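Local coordinates for protein serine hydrolase CCSP0084 (Cycloclasticus sp. P1, PDB 4I3F) that probably hydrolyses carbon-carbon bonds of meta-cleavage products from aromatic breakdown, and perhaps esters as well, as a serine hydrolase of the alpha/beta-hydrolase fold, at residues I47-G52 / Y74-P79; I102-Q107 / L132-R137; Q118-G123 / F142-L147. All coordinates share one frame; numbering follows the deposited sequence.

Contact 1: I47-G52 / Y74-P79; sequences ILLLHG and YHCLAP
I47 and Y74 meet at one end of two neighbouring parallel strands of the alpha/beta-hydrolase sheet. The CG1 branch of I47 stands beside its own backbone N (chi1 -54°), and this sends CD1 out to Y74, 3.5 Å from Y74 CG, with the ring oblique to the methyl. The phenol end of Y74 is fixed by D298, to which OH is hydrogen-bonded. A serine in place of Y74 would probably leave CD1 of I47 without its covering ring and D298 without this partner.

From here the backbones bond in parallel fashion: I47 N donates to H75 O, L77 N to I47 O at 2.9 Å, and L49 N to L77 O at 2.8 Å, the last two almost straight. L48 CG, anti to the backbone N (chi1 175°), carries CD1 across P79 at about a right angle, 3.7 Å from P79 CD. On the sheet's other face L49 CD1 rests 4.0 Å from C76 CB. Farther along, a water bridges the two chains, donating to L49 O and to P79 O, both at 2.7 Å, while lying 3.2 Å from H51 ND1.

Helix 66-70 covers the face bearing I47, L49 and C76, Q107 of helix 96-113 lies against L48, L50 and P79, and strand 119-124 flanks strand 46-50 on its other edge.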
loop_
_atom_site.group_PDB
_atom_site.type_symbol
_atom_site.label_atom_id
_atom_site.label_comp_id
_atom_site.label_asym_id
_atom_site.label_seq_id
_atom_site.Cartn_x
_atom_site.Cartn_y
_atom_site.Cartn_z
ATOM N N ILE A 47 -10.799 0.601 -9.644
ATOM C CA ILE A 47 -10.168 0.584 -8.328
ATOM C C ILE A 47 -8.665 0.706 -8.546
ATOM O O ILE A 47 -8.086 -0.050 -9.334
ATOM C CB ILE A 47 -10.431 -0.730 -7.566
ATOM C CG1 ILE A 47 -11.922 -1.043 -7.469
ATOM C CG2 ILE A 47 -9.817 -0.670 -6.171
ATOM C CD1 ILE A 47 -12.203 -2.442 -6.903
ATOM N N LEU A 48 -8.048 1.675 -7.872
ATOM C CA LEU A 48 -6.597 1.856 -7.895
ATOM C C LEU A 48 -6.061 1.228 -6.616
ATOM O O LEU A 48 -6.484 1.602 -5.523
ATOM C CB LEU A 48 -6.255 3.350 -7.925
ATOM C CG LEU A 48 -4.769 3.739 -7.827
ATOM C CD1 LEU A 48 -3.993 3.201 -9.020
ATOM C CD2 LEU A 48 -4.596 5.248 -7.725
ATOM N N LEU A 49 -5.148 0.266 -6.747
ATOM C CA LEU A 49 -4.620 -0.439 -5.577
ATOM C C LEU A 49 -3.164 -0.062 -5.354
ATOM O O LEU A 49 -2.331 -0.211 -6.257
ATOM C CB LEU A 49 -4.747 -1.962 -5.746
ATOM C CG LEU A 49 -6.192 -2.471 -5.820
ATOM C CD1 LEU A 49 -6.581 -2.740 -7.264
ATOM C CD2 LEU A 49 -6.400 -3.707 -4.964
ATOM N N LEU A 50 -2.859 0.413 -4.151
ATOM C CA LEU A 50 -1.517 0.912 -3.839
ATOM C C LEU A 50 -0.854 0.030 -2.788
ATOM O O LEU A 50 -1.347 -0.093 -1.656
ATOM C CB LEU A 50 -1.585 2.374 -3.367
ATOM C CG LEU A 50 -2.215 3.374 -4.342
ATOM C CD1 LEU A 50 -2.164 4.798 -3.786
ATOM C CD2 LEU A 50 -1.516 3.307 -5.693
ATOM N N HIS A 51 0.266 -0.584 -3.168
ATOM C CA HIS A 51 0.962 -1.563 -2.333
ATOM C C HIS A 51 1.743 -0.954 -1.154
ATOM O O HIS A 51 1.818 0.269 -1.021
ATOM C CB HIS A 51 1.895 -2.391 -3.213
ATOM C CG HIS A 51 3.074 -1.629 -3.734
ATOM N ND1 HIS A 51 3.234 -1.316 -5.068
ATOM C CD2 HIS A 51 4.172 -1.152 -3.102
ATOM C CE1 HIS A 51 4.375 -0.665 -5.228
ATOM N NE2 HIS A 51 4.959 -0.549 -4.053
ATOM N N GLY A 52 2.302 -1.816 -0.302
ATOM C CA GLY A 52 3.021 -1.387 0.891
ATOM C C GLY A 52 4.513 -1.186 0.696
ATOM O O GLY A 52 4.987 -1.088 -0.435
ATOM N N TYR A 74 -14.773 -5.025 -11.430
ATOM C CA TYR A 74 -14.115 -3.720 -11.410
ATOM C C TYR A 74 -12.890 -3.661 -12.309
ATOM O O TYR A 74 -12.193 -4.663 -12.489
ATOM C CB TYR A 74 -13.692 -3.348 -9.983
ATOM C CG TYR A 74 -14.864 -3.082 -9.070
ATOM C CD1 TYR A 74 -15.458 -1.824 -9.022
ATOM C CD2 TYR A 74 -15.391 -4.094 -8.271
ATOM C CE1 TYR A 74 -16.532 -1.580 -8.203
ATOM C CE2 TYR A 74 -16.471 -3.863 -7.457
ATOM C CZ TYR A 74 -17.035 -2.601 -7.426
ATOM O OH TYR A 74 -18.112 -2.363 -6.610
ATOM N N HIS A 75 -12.637 -2.480 -12.871
ATOM C CA HIS A 75 -11.400 -2.215 -13.598
ATOM C C HIS A 75 -10.311 -1.937 -12.584
ATOM O O HIS A 75 -10.319 -0.899 -11.925
ATOM C CB HIS A 75 -11.585 -1.003 -14.517
ATOM C CG HIS A 75 -10.341 -0.588 -15.243
ATOM N ND1 HIS A 75 -10.227 0.630 -15.879
ATOM C CD2 HIS A 75 -9.156 -1.221 -15.426
ATOM C CE1 HIS A 75 -9.026 0.730 -16.424
ATOM N NE2 HIS A 75 -8.360 -0.381 -16.168
ATOM N N CYS A 76 -9.365 -2.862 -12.452
ATOM C CA CYS A 76 -8.308 -2.717 -11.456
ATOM C C CYS A 76 -7.019 -2.177 -12.051
ATOM O O CYS A 76 -6.549 -2.675 -13.074
ATOM C CB CYS A 76 -8.029 -4.062 -10.791
ATOM S SG CYS A 76 -9.426 -4.693 -9.836
ATOM N N LEU A 77 -6.449 -1.165 -11.395
ATOM C CA LEU A 77 -5.137 -0.643 -11.752
ATOM C C LEU A 77 -4.227 -0.795 -10.535
ATOM O O LEU A 77 -4.544 -0.298 -9.455
ATOM C CB LEU A 77 -5.230 0.828 -12.176
ATOM C CG LEU A 77 -6.152 1.078 -13.373
ATOM C CD1 LEU A 77 -7.562 1.435 -12.923
ATOM C CD2 LEU A 77 -5.578 2.160 -14.281
ATOM N N ALA A 78 -3.112 -1.503 -10.704
ATOM C CA ALA A 78 -2.172 -1.725 -9.602
ATOM C C ALA A 78 -0.757 -1.412 -10.059
ATOM O O ALA A 78 -0.078 -2.268 -10.628
ATOM C CB ALA A 78 -2.257 -3.167 -9.111
ATOM N N PRO A 79 -0.307 -0.175 -9.831
ATOM C CA PRO A 79 1.035 0.188 -10.297
ATOM C C PRO A 79 2.126 -0.140 -9.281
ATOM O O PRO A 79 1.851 -0.193 -8.076
ATOM C CB PRO A 79 0.935 1.705 -10.436
ATOM C CG PRO A 79 -0.043 2.099 -9.306
ATOM C CD PRO A 79 -1.068 0.991 -9.334
HETATM O O HOH W 1 0.184 -1.109 -6.136
#

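Contact 2: I102-Q107 / L132-R137; sequences IWVQQQ and LHLLNR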
loop_
_atom_site.group_PDB
_atom_site.type_symbol
_atom_site.label_atom_id
_atom_site.label_comp_id
_atom_site.label_asym_id
_atom_site.label_seq_id
_atom_site.Cartn_x
_atom_site.Cartn_y
_atom_site.Cartn_z
ATOM N N ILE A 102 5.989 12.912 -4.552
ATOM C CA ILE A 102 6.143 12.102 -5.762
ATOM C C ILE A 102 5.063 11.016 -5.898
ATOM O O ILE A 102 4.517 10.811 -6.992
ATOM C CB ILE A 102 7.550 11.449 -5.812
ATOM C CG1 ILE A 102 8.600 12.469 -6.235
ATOM C CG2 ILE A 102 7.559 10.254 -6.756
ATOM C CD1 ILE A 102 10.044 12.015 -6.013
ATOM N N TRP A 103 4.775 10.315 -4.805
ATOM C CA TRP A 103 3.794 9.222 -4.821
ATOM C C TRP A 103 2.381 9.729 -5.120
ATOM O O TRP A 103 1.631 9.094 -5.875
ATOM C CB TRP A 103 3.840 8.454 -3.500
ATOM C CG TRP A 103 5.135 7.689 -3.312
ATOM C CD1 TRP A 103 5.912 7.148 -4.297
ATOM C CD2 TRP A 103 5.804 7.405 -2.071
ATOM N NE1 TRP A 103 7.009 6.526 -3.746
ATOM C CE2 TRP A 103 6.971 6.676 -2.384
ATOM C CE3 TRP A 103 5.530 7.697 -0.727
ATOM C CZ2 TRP A 103 7.864 6.228 -1.401
ATOM C CZ3 TRP A 103 6.418 7.254 0.246
ATOM C CH2 TRP A 103 7.572 6.536 -0.094
ATOM N N VAL A 104 2.026 10.873 -4.538
ATOM C CA VAL A 104 0.734 11.499 -4.807
ATOM C C VAL A 104 0.644 11.899 -6.283
ATOM O O VAL A 104 -0.300 11.510 -6.973
ATOM C CB VAL A 104 0.474 12.703 -3.862
ATOM C CG1 VAL A 104 -0.743 13.519 -4.312
ATOM C CG2 VAL A 104 0.282 12.206 -2.423
ATOM N N GLN A 105 1.629 12.646 -6.782
ATOM C CA GLN A 105 1.571 13.103 -8.170
ATOM C C GLN A 105 1.599 11.931 -9.155
ATOM O O GLN A 105 0.965 11.979 -10.213
ATOM C CB GLN A 105 2.684 14.117 -8.490
ATOM C CG GLN A 105 2.491 14.825 -9.826
ATOM C CD GLN A 105 1.197 15.629 -9.877
ATOM O OE1 GLN A 105 0.909 16.412 -8.974
ATOM N NE2 GLN A 105 0.421 15.447 -10.942
ATOM N N GLN A 106 2.322 10.871 -8.808
ATOM C CA GLN A 106 2.355 9.682 -9.657
ATOM C C GLN A 106 0.951 9.129 -9.917
ATOM O O GLN A 106 0.614 8.767 -11.051
ATOM C CB GLN A 106 3.231 8.589 -9.033
ATOM C CG GLN A 106 3.236 7.287 -9.858
ATOM C CD GLN A 106 3.917 6.135 -9.151
ATOM O OE1 GLN A 106 4.057 6.137 -7.926
ATOM N NE2 GLN A 106 4.335 5.132 -9.917
ATOM N N GLN A 107 0.122 9.064 -8.881
ATOM C CA GLN A 107 -1.200 8.473 -9.057
ATOM C C GLN A 107 -2.117 9.380 -9.855
ATOM O O GLN A 107 -2.939 8.899 -10.640
ATOM C CB GLN A 107 -1.833 8.112 -7.703
ATOM C CG GLN A 107 -0.978 7.181 -6.840
ATOM C CD GLN A 107 -0.329 6.064 -7.640
ATOM O OE1 GLN A 107 -0.968 5.427 -8.465
ATOM N NE2 GLN A 107 0.950 5.833 -7.400
ATOM N N LEU A 132 -4.328 8.478 1.805
ATOM C CA LEU A 132 -4.821 9.566 2.649
ATOM C C LEU A 132 -4.415 10.934 2.106
ATOM O O LEU A 132 -5.225 11.868 2.089
ATOM C CB LEU A 132 -4.331 9.391 4.085
ATOM C CG LEU A 132 -5.084 8.306 4.866
ATOM C CD1 LEU A 132 -4.388 8.058 6.195
ATOM C CD2 LEU A 132 -6.510 8.748 5.124
ATOM N N HIS A 133 -3.164 11.059 1.674
ATOM C CA HIS A 133 -2.719 12.318 1.082
ATOM C C HIS A 133 -3.387 12.612 -0.255
ATOM O O HIS A 133 -3.637 13.770 -0.569
ATOM C CB HIS A 133 -1.194 12.353 0.988
ATOM C CG HIS A 133 -0.531 12.479 2.318
ATOM N ND1 HIS A 133 -0.110 13.688 2.826
ATOM C CD2 HIS A 133 -0.279 11.557 3.280
ATOM C CE1 HIS A 133 0.408 13.501 4.027
ATOM N NE2 HIS A 133 0.317 12.217 4.326
ATOM N N LEU A 134 -3.712 11.570 -1.021
ATOM C CA LEU A 134 -4.453 11.758 -2.266
ATOM C C LEU A 134 -5.859 12.297 -2.000
ATOM O O LEU A 134 -6.322 13.199 -2.699
ATOM C CB LEU A 134 -4.527 10.453 -3.059
ATOM C CG LEU A 134 -3.318 10.171 -3.959
ATOM C CD1 LEU A 134 -3.287 8.686 -4.350
ATOM C CD2 LEU A 134 -3.361 11.050 -5.200
ATOM N N LEU A 135 -6.540 11.753 -0.992
ATOM C CA LEU A 135 -7.886 12.218 -0.663
ATOM C C LEU A 135 -7.853 13.654 -0.155
ATOM O O LEU A 135 -8.783 14.430 -0.390
ATOM C CB LEU A 135 -8.531 11.313 0.400
ATOM C CG LEU A 135 -8.627 9.828 0.054
ATOM C CD1 LEU A 135 -9.234 9.056 1.211
ATOM C CD2 LEU A 135 -9.446 9.617 -1.201
ATOM N N ASN A 136 -6.776 14.012 0.536
ATOM C CA ASN A 136 -6.633 15.358 1.069
ATOM C C ASN A 136 -6.336 16.362 -0.030
ATOM O O ASN A 136 -6.908 17.455 -0.053
ATOM C CB ASN A 136 -5.500 15.394 2.098
ATOM C CG ASN A 136 -5.329 16.766 2.732
ATOM O OD1 ASN A 136 -6.297 17.391 3.189
ATOM N ND2 ASN A 136 -4.093 17.254 2.745
ATOM N N ARG A 137 -5.439 15.988 -0.937
ATOM C CA ARG A 137 -4.929 16.936 -1.937
ATOM C C ARG A 137 -5.766 16.985 -3.209
ATOM O O ARG A 137 -5.883 18.044 -3.832
ATOM C CB ARG A 137 -3.474 16.608 -2.290
ATOM C CG ARG A 137 -2.493 16.859 -1.150
ATOM C CD ARG A 137 -1.073 16.487 -1.529
ATOM N NE ARG A 137 -0.266 16.192 -0.348
ATOM C CZ ARG A 137 1.044 15.982 -0.371
ATOM N NH1 ARG A 137 1.708 16.047 -1.519
ATOM N NH2 ARG A 137 1.689 15.716 0.756
#
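V104 and L134 bring together helices 96-113 and 126-137, which lie on the same face of the alpha/beta-hydrolase sheet. The short segments cross at -68° with their axes 9.6 Å apart, bridged by V104 and L134 together with the aliphatic parts of Q107, H133 and R137. L134 slides past V104 in the opposite direction, and its two methyls divide the neighbouring helix between them. Followed outward, L134 CB lies against the ring of F142 on the sheet below. From CG the branch parts: CD1 reaches Q107, 3.7 Å from both Q107 CB and Q107 CG, while CD2 sits 3.6 Å from V104 O and 3.7 Å from V104 CG1. One methyl thus touches the aliphatic root of a glutamine, and the other a valine methyl and a helix carbonyl.

Q107 bends at its second torsion (chi2 -42°), turning its amide away from helix 126-137. On the other side of V104, CG2 meets H133 CB at 3.7 Å, the two side chains crossing at about a right angle; the H133 ring leads off to bond through NE2 with F229 O. R137 closes the outer margin of the contact. Its chain is extended from CG to NE, and NH1 forms a salt bridge with D101, nearly one turn before V104. The guanidinium passes over the valine, V104 CG2 lying 4.1 Å from its plane, beneath one face and offset toward the rim.

Contact 3: Q118-G123 / F142-L147; sequences QTHIVG and FKKAVL
Q118 opens the contact by laying its CB across the K143 chain, 3.9 Å from K143 CD; a water that donates to Q118 OE1 is weakly held by K143 NZ, while Q118 NE2 bonds to E140 O. T119 follows, its O taking the N-H of K143 at 2.9 Å from well above the carbonyl plane. T119 CG2 approaches the F142 ring obliquely, 3.6 Å from F142 CD2, while its hydroxyl bonds to H120 O, in plane and on a lone pair.

Opposite H120 the other strand carries an extra residue, a beta bulge at K143 and K144, and the imidazole bonds there. With CG beside the backbone N (chi1 -68°), the ring leans over strand 142-148, where ND1 accepts K144 N at 3.0 Å exactly in the ring plane. K143 CE sits over one face in a CH-pi contact, 3.8 Å from the H120 ring centroid, and F297 stacks on the same imidazole.

These strands frame the beta-alpha-beta unit whose crossover is helix 126-137. Past the bulge I121 N donates to K144 O, and I121 O receives V146 N at 2.8 Å. The two branches of I121 separate: CG2 goes to A145 CB, and CD1 to F142 CE2 at 3.7 Å. V122 stands on the opposite face alongside V146, under helix 286-298. G123, first residue of a GxSxG sequence consistent with a nucleophile elbow, donates its N-H to V146 O at 2.9 Å.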
loop_
_atom_site.group_PDB
_atom_site.type_symbol
_atom_site.label_atom_id
_atom_site.label_comp_id
_atom_site.label_asym_id
_atom_site.label_seq_id
_atom_site.Cartn_x
_atom_site.Cartn_y
_atom_site.Cartn_z
ATOM N N GLN A 118 -12.548 9.661 -11.975
ATOM C CA GLN A 118 -12.724 9.266 -10.578
ATOM C C GLN A 118 -12.516 7.770 -10.418
ATOM O O GLN A 118 -12.922 6.989 -11.289
ATOM C CB GLN A 118 -14.128 9.620 -10.091
ATOM C CG GLN A 118 -14.448 11.103 -10.060
ATOM C CD GLN A 118 -15.675 11.400 -9.214
ATOM O OE1 GLN A 118 -16.745 10.828 -9.430
ATOM N NE2 GLN A 118 -15.520 12.281 -8.229
ATOM N N THR A 119 -11.918 7.378 -9.299
ATOM C CA THR A 119 -11.643 5.966 -9.031
ATOM C C THR A 119 -11.865 5.606 -7.560
ATOM O O THR A 119 -11.712 6.457 -6.676
ATOM C CB THR A 119 -10.193 5.604 -9.450
ATOM O OG1 THR A 119 -9.996 4.188 -9.359
ATOM C CG2 THR A 119 -9.172 6.307 -8.555
ATOM N N HIS A 120 -12.246 4.356 -7.293
ATOM C CA HIS A 120 -12.128 3.825 -5.939
ATOM C C HIS A 120 -10.648 3.592 -5.673
ATOM O O HIS A 120 -9.852 3.516 -6.611
ATOM C CB HIS A 120 -12.872 2.493 -5.785
ATOM C CG HIS A 120 -14.368 2.589 -5.877
ATOM N ND1 HIS A 120 -15.112 3.518 -5.179
ATOM C CD2 HIS A 120 -15.260 1.822 -6.550
ATOM C CE1 HIS A 120 -16.396 3.333 -5.438
ATOM N NE2 HIS A 120 -16.513 2.310 -6.267
ATOM N N ILE A 121 -10.269 3.447 -4.408
ATOM C CA ILE A 121 -8.857 3.289 -4.072
ATOM C C ILE A 121 -8.662 2.382 -2.858
ATOM O O ILE A 121 -9.467 2.400 -1.916
ATOM C CB ILE A 121 -8.170 4.687 -3.900
ATOM C CG1 ILE A 121 -6.668 4.553 -3.623
ATOM C CG2 ILE A 121 -8.902 5.547 -2.848
ATOM C CD1 ILE A 121 -5.903 5.875 -3.781
ATOM N N VAL A 122 -7.620 1.553 -2.920
ATOM C CA VAL A 122 -7.240 0.670 -1.817
ATOM C C VAL A 122 -5.770 0.922 -1.537
ATOM O O VAL A 122 -4.967 0.983 -2.472
ATOM C CB VAL A 122 -7.401 -0.816 -2.185
ATOM C CG1 VAL A 122 -7.015 -1.713 -0.997
ATOM C CG2 VAL A 122 -8.836 -1.121 -2.599
ATOM N N GLY A 123 -5.408 1.077 -0.268
ATOM C CA GLY A 123 -4.010 1.289 0.065
ATOM C C GLY A 123 -3.517 0.528 1.277
ATOM O O GLY A 123 -4.143 0.560 2.350
ATOM N N PHE A 142 -11.446 10.876 -6.393
ATOM C CA PHE A 142 -11.662 9.614 -5.675
ATOM C C PHE A 142 -13.078 9.435 -5.167
ATOM O O PHE A 142 -13.763 10.408 -4.827
ATOM C CB PHE A 142 -10.630 9.452 -4.547
ATOM C CG PHE A 142 -9.224 9.482 -5.047
ATOM C CD1 PHE A 142 -8.490 10.676 -5.055
ATOM C CD2 PHE A 142 -8.658 8.344 -5.600
ATOM C CE1 PHE A 142 -7.203 10.706 -5.572
ATOM C CE2 PHE A 142 -7.378 8.376 -6.115
ATOM C CZ PHE A 142 -6.649 9.562 -6.100
ATOM N N LYS A 143 -13.511 8.175 -5.153
ATOM C CA LYS A 143 -14.868 7.807 -4.758
ATOM C C LYS A 143 -14.798 7.195 -3.363
ATOM O O LYS A 143 -14.740 7.921 -2.370
ATOM C CB LYS A 143 -15.472 6.835 -5.786
ATOM C CG LYS A 143 -15.840 7.494 -7.129
ATOM C CD LYS A 143 -15.743 6.523 -8.312
ATOM C CE LYS A 143 -16.794 5.415 -8.250
ATOM N NZ LYS A 143 -18.178 5.961 -8.377
ATOM N N LYS A 144 -14.776 5.867 -3.274
ATOM C CA LYS A 144 -14.606 5.212 -1.973
ATOM C C LYS A 144 -13.174 4.765 -1.754
ATOM O O LYS A 144 -12.454 4.476 -2.713
ATOM C CB LYS A 144 -15.506 3.983 -1.854
ATOM C CG LYS A 144 -16.985 4.268 -1.687
ATOM C CD LYS A 144 -17.721 2.938 -1.607
ATOM C CE LYS A 144 -18.890 2.981 -0.640
ATOM N NZ LYS A 144 -20.142 3.478 -1.274
ATOM N N ALA A 145 -12.784 4.669 -0.484
ATOM C CA ALA A 145 -11.428 4.266 -0.115
ATOM C C ALA A 145 -11.424 3.118 0.885
ATOM O O ALA A 145 -12.213 3.101 1.835
ATOM C CB ALA A 145 -10.646 5.453 0.444
ATOM N N VAL A 146 -10.526 2.164 0.666
ATOM C CA VAL A 146 -10.248 1.116 1.642
ATOM C C VAL A 146 -8.792 1.230 2.057
ATOM O O VAL A 146 -7.900 1.235 1.205
ATOM C CB VAL A 146 -10.495 -0.281 1.056
ATOM C CG1 VAL A 146 -9.964 -1.366 2.019
ATOM C CG2 VAL A 146 -11.979 -0.491 0.797
ATOM N N LEU A 147 -8.546 1.333 3.362
ATOM C CA LEU A 147 -7.179 1.307 3.877
ATOM C C LEU A 147 -6.928 -0.041 4.543
ATOM O O LEU A 147 -7.860 -0.675 5.063
ATOM C CB LEU A 147 -6.948 2.436 4.887
ATOM C CG LEU A 147 -7.300 3.849 4.416
ATOM C CD1 LEU A 147 -6.993 4.885 5.514
ATOM C CD2 LEU A 147 -6.585 4.195 3.099
HETATM O O HOH W 2 -18.877 9.209 -8.582
#

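How the contacts relate
Sheet and covering helices of a single alpha/beta-hydrolase fold supply all three contacts. Contacts 1 and 3, with centres about 9 Å apart, are successive steps across the sheet in the order 75-79, 46-50, 119-124, 142-148; probable bonds of L48 and L50 with V122 join them. Contact 2 lies over one face, its centre about 14 Å from that of contact 1 and 12 Å from that of contact 3, with L134 on I121 and L132 on L147. Along the chain contact 1 closes before the others open, whereas contacts 2 and 3 alternate: strand 119-124 leads into helix 126-137 through the probable nucleophile elbow, which L50 of contact 1 touches.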